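Local coordinates for Rv3651-like N-terminal domain-containing protein (Mycobacterium tuberculosis, PDB 4Q6U), which is of unknown function but has three sensor-like domains, one GAF-like and two PAS-like, and probably senses a signal, at residues 12-24 with 27-41. Numbering follows the deposited sequence.
Sequences DWLLVETLGDEPA and ARGRELKKLVPITTF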
loop_
_atom_site.group_PDB
_atom_site.type_symbol
_atom_site.label_atom_id
_atom_site.label_comp_id
_atom_site.label_asym_id
_atom_site.label_seq_id
_atom_site.Cartn_x
_atom_site.Cartn_y
_atom_site.Cartn_z
ATOM N N ASP B 12 -21.564 7.442 25.374
ATOM C CA ASP B 12 -21.166 6.164 24.784
ATOM C C ASP B 12 -20.438 5.269 25.778
ATOM O O ASP B 12 -19.914 5.740 26.787
ATOM C CB ASP B 12 -20.271 6.392 23.565
ATOM C CG ASP B 12 -21.008 7.038 22.406
ATOM O OD1 ASP B 12 -21.756 6.325 21.704
ATOM O OD2 ASP B 12 -20.826 8.255 22.192
ATOM N N TRP B 13 -20.416 3.972 25.486
ATOM C CA TRP B 13 -19.579 3.030 26.213
ATOM C C TRP B 13 -18.127 3.238 25.807
ATOM O O TRP B 13 -17.822 3.332 24.622
ATOM C CB TRP B 13 -19.982 1.584 25.915
ATOM C CG TRP B 13 -21.236 1.128 26.562
ATOM C CD1 TRP B 13 -22.500 1.181 26.047
ATOM C CD2 TRP B 13 -21.353 0.521 27.855
ATOM N NE1 TRP B 13 -23.399 0.650 26.945
ATOM C CE2 TRP B 13 -22.719 0.242 28.064
ATOM C CE3 TRP B 13 -20.433 0.197 28.858
ATOM C CZ2 TRP B 13 -23.187 -0.350 29.240
ATOM C CZ3 TRP B 13 -20.901 -0.392 30.025
ATOM C CH2 TRP B 13 -22.264 -0.664 30.201
ATOM N N LEU B 14 -17.231 3.301 26.782
ATOM C CA LEU B 14 -15.802 3.341 26.493
ATOM C C LEU B 14 -15.190 1.947 26.610
ATOM O O LEU B 14 -15.308 1.316 27.659
ATOM C CB LEU B 14 -15.085 4.291 27.453
ATOM C CG LEU B 14 -15.460 5.762 27.365
ATOM C CD1 LEU B 14 -14.605 6.559 28.327
ATOM C CD2 LEU B 14 -15.276 6.238 25.926
ATOM N N LEU B 15 -14.524 1.468 25.560
ATOM C CA LEU B 15 -13.790 0.215 25.680
ATOM C C LEU B 15 -12.348 0.503 26.086
ATOM O O LEU B 15 -11.609 1.193 25.387
ATOM C CB LEU B 15 -13.834 -0.587 24.385
ATOM C CG LEU B 15 -13.156 -1.964 24.420
ATOM C CD1 LEU B 15 -13.903 -2.928 25.328
ATOM C CD2 LEU B 15 -13.051 -2.546 23.019
ATOM N N VAL B 16 -11.963 -0.030 27.237
ATOM C CA VAL B 16 -10.645 0.205 27.801
ATOM C C VAL B 16 -9.812 -1.074 27.819
ATOM O O VAL B 16 -10.218 -2.065 28.397
ATOM C CB VAL B 16 -10.756 0.761 29.234
ATOM C CG1 VAL B 16 -9.412 0.711 29.936
ATOM C CG2 VAL B 16 -11.312 2.178 29.203
ATOM N N GLU B 17 -8.652 -1.037 27.172
ATOM C CA GLU B 17 -7.705 -2.145 27.212
ATOM C C GLU B 17 -6.907 -2.025 28.507
ATOM O O GLU B 17 -6.381 -0.955 28.824
ATOM C CB GLU B 17 -6.794 -2.125 25.977
ATOM C CG GLU B 17 -6.126 -3.461 25.632
ATOM C CD GLU B 17 -4.739 -3.586 26.227
ATOM O OE1 GLU B 17 -4.444 -2.886 27.222
ATOM O OE2 GLU B 17 -3.939 -4.376 25.695
ATOM N N THR B 18 -6.836 -3.118 29.260
ATOM C CA THR B 18 -6.257 -3.084 30.599
ATOM C C THR B 18 -5.076 -4.039 30.771
ATOM O O THR B 18 -4.861 -4.572 31.858
ATOM C CB THR B 18 -7.315 -3.428 31.672
ATOM O OG1 THR B 18 -7.936 -4.683 31.362
ATOM C CG2 THR B 18 -8.381 -2.345 31.740
ATOM N N LEU B 19 -4.310 -4.255 29.707
ATOM C CA LEU B 19 -3.168 -5.159 29.797
ATOM C C LEU B 19 -1.851 -4.398 29.952
ATOM O O LEU B 19 -0.804 -5.000 30.191
ATOM C CB LEU B 19 -3.115 -6.079 28.573
ATOM C CG LEU B 19 -4.179 -7.181 28.565
ATOM C CD1 LEU B 19 -4.237 -7.887 27.230
ATOM C CD2 LEU B 19 -3.921 -8.183 29.686
ATOM N N GLY B 20 -1.909 -3.075 29.820
ATOM C CA GLY B 20 -0.739 -2.240 30.029
ATOM C C GLY B 20 -0.627 -1.773 31.472
ATOM O O GLY B 20 -1.380 -2.220 32.336
ATOM N N ASP B 21 0.315 -0.874 31.739
ATOM C CA ASP B 21 0.500 -0.347 33.087
ATOM C C ASP B 21 -0.653 0.581 33.455
ATOM O O ASP B 21 -1.104 0.611 34.601
ATOM C CB ASP B 21 1.837 0.388 33.201
ATOM C CG ASP B 21 3.026 -0.536 33.018
ATOM O OD1 ASP B 21 3.065 -1.598 33.680
ATOM O OD2 ASP B 21 3.916 -0.204 32.205
ATOM N N GLU B 22 -1.130 1.333 32.471
ATOM C CA GLU B 22 -2.287 2.189 32.661
ATOM C C GLU B 22 -3.381 1.819 31.669
ATOM O O GLU B 22 -3.113 1.676 30.477
ATOM C CB GLU B 22 -1.898 3.666 32.505
ATOM C CG GLU B 22 -3.052 4.648 32.667
ATOM C CD GLU B 22 -2.604 6.099 32.567
ATOM O OE1 GLU B 22 -1.414 6.376 32.824
ATOM O OE2 GLU B 22 -3.439 6.961 32.221
ATOM N N PRO B 23 -4.618 1.653 32.166
ATOM C CA PRO B 23 -5.805 1.429 31.330
ATOM C C PRO B 23 -5.889 2.442 30.188
ATOM O O PRO B 23 -5.707 3.642 30.412
ATOM C CB PRO B 23 -6.964 1.619 32.310
ATOM C CG PRO B 23 -6.388 1.273 33.642
ATOM C CD PRO B 23 -4.952 1.712 33.600
ATOM N N ALA B 24 -6.165 1.963 28.981
ATOM C CA ALA B 24 -6.099 2.813 27.800
ATOM C C ALA B 24 -7.292 2.597 26.872
ATOM O O ALA B 24 -7.613 1.466 26.509
ATOM C CB ALA B 24 -4.799 2.568 27.057
ATOM N N ALA B 27 -11.845 2.193 22.227
ATOM C CA ALA B 27 -13.116 2.457 21.547
ATOM C C ALA B 27 -14.013 3.427 22.311
ATOM O O ALA B 27 -14.219 3.274 23.518
ATOM C CB ALA B 27 -13.864 1.158 21.300
ATOM N N ARG B 28 -14.526 4.433 21.605
ATOM C CA ARG B 28 -15.651 5.224 22.109
ATOM C C ARG B 28 -16.871 4.814 21.304
ATOM O O ARG B 28 -16.994 5.163 20.131
ATOM C CB ARG B 28 -15.402 6.730 21.987
ATOM C CG ARG B 28 -16.533 7.572 22.587
ATOM C CD ARG B 28 -16.069 8.968 23.004
ATOM N NE ARG B 28 -15.553 9.751 21.888
ATOM C CZ ARG B 28 -15.048 10.977 22.009
ATOM N NH1 ARG B 28 -14.992 11.558 23.200
ATOM N NH2 ARG B 28 -14.599 11.624 20.938
ATOM N N GLY B 29 -17.762 4.044 21.917
ATOM C CA GLY B 29 -18.793 3.387 21.142
ATOM C C GLY B 29 -18.075 2.393 20.243
ATOM O O GLY B 29 -17.467 1.454 20.738
ATOM N N ARG B 30 -18.108 2.621 18.933
ATOM C CA ARG B 30 -17.433 1.721 17.999
ATOM C C ARG B 30 -16.272 2.395 17.274
ATOM O O ARG B 30 -15.543 1.745 16.512
ATOM C CB ARG B 30 -18.436 1.162 16.983
ATOM C CG ARG B 30 -19.501 0.285 17.625
ATOM C CD ARG B 30 -20.549 -0.193 16.623
ATOM N NE ARG B 30 -21.652 -0.887 17.293
ATOM C CZ ARG B 30 -21.638 -2.168 17.646
ATOM N NH1 ARG B 30 -20.570 -2.921 17.406
ATOM N NH2 ARG B 30 -22.694 -2.700 18.247
ATOM N N GLU B 31 -16.102 3.693 17.515
ATOM C CA GLU B 31 -15.039 4.459 16.886
ATOM C C GLU B 31 -13.705 4.135 17.552
ATOM O O GLU B 31 -13.588 4.192 18.767
ATOM C CB GLU B 31 -15.334 5.965 16.956
ATOM N N LEU B 32 -12.705 3.785 16.748
ATOM C CA LEU B 32 -11.392 3.408 17.269
ATOM C C LEU B 32 -10.642 4.568 17.922
ATOM O O LEU B 32 -10.635 5.680 17.398
ATOM C CB LEU B 32 -10.526 2.824 16.144
ATOM C CG LEU B 32 -9.078 2.483 16.502
ATOM C CD1 LEU B 32 -9.046 1.306 17.471
ATOM C CD2 LEU B 32 -8.252 2.169 15.264
ATOM N N LYS B 33 -10.010 4.293 19.061
ATOM C CA LYS B 33 -9.056 5.216 19.678
ATOM C C LYS B 33 -7.714 4.500 19.878
ATOM O O LYS B 33 -7.681 3.314 20.214
ATOM C CB LYS B 33 -9.582 5.741 21.020
ATOM C CG LYS B 33 -10.989 6.315 20.965
ATOM C CD LYS B 33 -11.053 7.565 20.094
ATOM C CE LYS B 33 -12.464 8.111 20.024
ATOM N NZ LYS B 33 -12.548 9.310 19.125
ATOM N N LYS B 34 -6.610 5.221 19.690
ATOM C CA LYS B 34 -5.284 4.599 19.681
ATOM C C LYS B 34 -4.642 4.440 21.062
ATOM O O LYS B 34 -3.684 5.142 21.387
ATOM C CB LYS B 34 -4.348 5.406 18.774
ATOM N N LEU B 35 -5.159 3.494 21.846
ATOM C CA LEU B 35 -4.644 3.167 23.177
ATOM C C LEU B 35 -4.316 4.397 24.006
ATOM O O LEU B 35 -3.234 4.488 24.583
ATOM C CB LEU B 35 -3.398 2.283 23.075
ATOM C CG LEU B 35 -3.581 0.761 23.096
ATOM C CD1 LEU B 35 -2.253 0.077 22.857
ATOM C CD2 LEU B 35 -4.177 0.288 24.410
ATOM N N VAL B 36 -5.250 5.337 24.064
ATOM C CA VAL B 36 -5.052 6.568 24.818
ATOM C C VAL B 36 -5.246 6.352 26.314
ATOM O O VAL B 36 -6.351 6.029 26.756
ATOM C CB VAL B 36 -6.014 7.672 24.361
ATOM C CG1 VAL B 36 -5.749 8.952 25.145
ATOM C CG2 VAL B 36 -5.885 7.904 22.857
ATOM N N PRO B 37 -4.169 6.539 27.098
ATOM C CA PRO B 37 -4.231 6.375 28.554
ATOM C C PRO B 37 -5.401 7.149 29.141
ATOM O O PRO B 37 -5.618 8.314 28.794
ATOM C CB PRO B 37 -2.889 6.935 29.029
ATOM C CG PRO B 37 -1.973 6.697 27.880
ATOM C CD PRO B 37 -2.819 6.925 26.650
ATOM N N ILE B 38 -6.157 6.482 30.004
ATOM C CA ILE B 38 -7.407 7.015 30.514
ATOM C C ILE B 38 -7.217 8.404 31.136
ATOM O O ILE B 38 -8.137 9.223 31.119
ATOM C CB ILE B 38 -8.037 6.038 31.544
ATOM C CG1 ILE B 38 -9.526 6.325 31.739
ATOM C CG2 ILE B 38 -7.264 6.038 32.857
ATOM C CD1 ILE B 38 -10.375 5.815 30.605
ATOM N N THR B 39 -6.016 8.684 31.641
ATOM C CA THR B 39 -5.737 9.985 32.262
ATOM C C THR B 39 -5.527 11.071 31.216
ATOM O O THR B 39 -5.643 12.259 31.509
ATOM C CB THR B 39 -4.491 9.942 33.171
ATOM O OG1 THR B 39 -3.350 9.529 32.407
ATOM C CG2 THR B 39 -4.702 8.987 34.338
ATOM N N THR B 40 -5.192 10.654 30.001
ATOM C CA THR B 40 -5.056 11.571 28.881
ATOM C C THR B 40 -6.413 11.758 28.214
ATOM O O THR B 40 -6.829 12.880 27.920
ATOM C CB THR B 40 -4.023 11.058 27.852
ATOM O OG1 THR B 40 -2.703 11.180 28.395
ATOM C CG2 THR B 40 -4.104 11.856 26.558
ATOM N N PHE B 41 -7.105 10.645 27.993
ATOM C CA PHE B 41 -8.415 10.663 27.358
ATOM C C PHE B 41 -9.413 11.432 28.220
ATOM O O PHE B 41 -10.311 12.094 27.704
ATOM C CB PHE B 41 -8.911 9.227 27.104
ATOM C CG PHE B 41 -10.100 9.149 26.182
ATOM C CD1 PHE B 41 -9.926 9.102 24.806
ATOM C CD2 PHE B 41 -11.389 9.126 26.689
ATOM C CE1 PHE B 41 -11.018 9.039 23.954
ATOM C CE2 PHE B 41 -12.486 9.061 25.845
ATOM C CZ PHE B 41 -12.298 9.017 24.474
HETATM O O HOH W 1 -17.303 0.710 23.465
#
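L15 and A27 form an antiparallel hydrogen-bonded pair, a compact example of how two successive hairpin connections can knit three strands and a helix start together; the second is the type II' turn R28-E31, with G29 at positive phi (65°). L15 N donates to A27 O at 2.7 Å, the return bond from A27 N to L15 O is weak, and G29 N reaches W13 O almost straight on, with a water also bridging W13 O and G29 O. Beside the non-hydrogen-bonded pair A24-P37, I38 N binds P23 O (2.9 Å) in the carbonyl plane.

The polar side-chain contact is E22 at the helix start. Its chain is extended, CG anti to the backbone N (chi1 179°), which carries OE2 to T39, where it accepts two bonds: from T39 OG1 at 2.6 Å on the syn lone pair and from T39 N at 3.2 Å.

Apolar side chains add further contacts. L15 CB meets A27 CB at 3.5 Å; L35 CD2 touches A24 CB and E17 CB; L14 CD2 rests alongside R28 CG and meets F41 CE2 obliquely; V16 and I38 cross at about a right angle, CG2 against CD1.

In the six-stranded antiparallel sheet, strand 24-28 runs between 14-17 and the outermost 31-37, while 88-97 flanks 14-17. L15 also packs on W214 of the neighbouring sheet, at a junction of two domains.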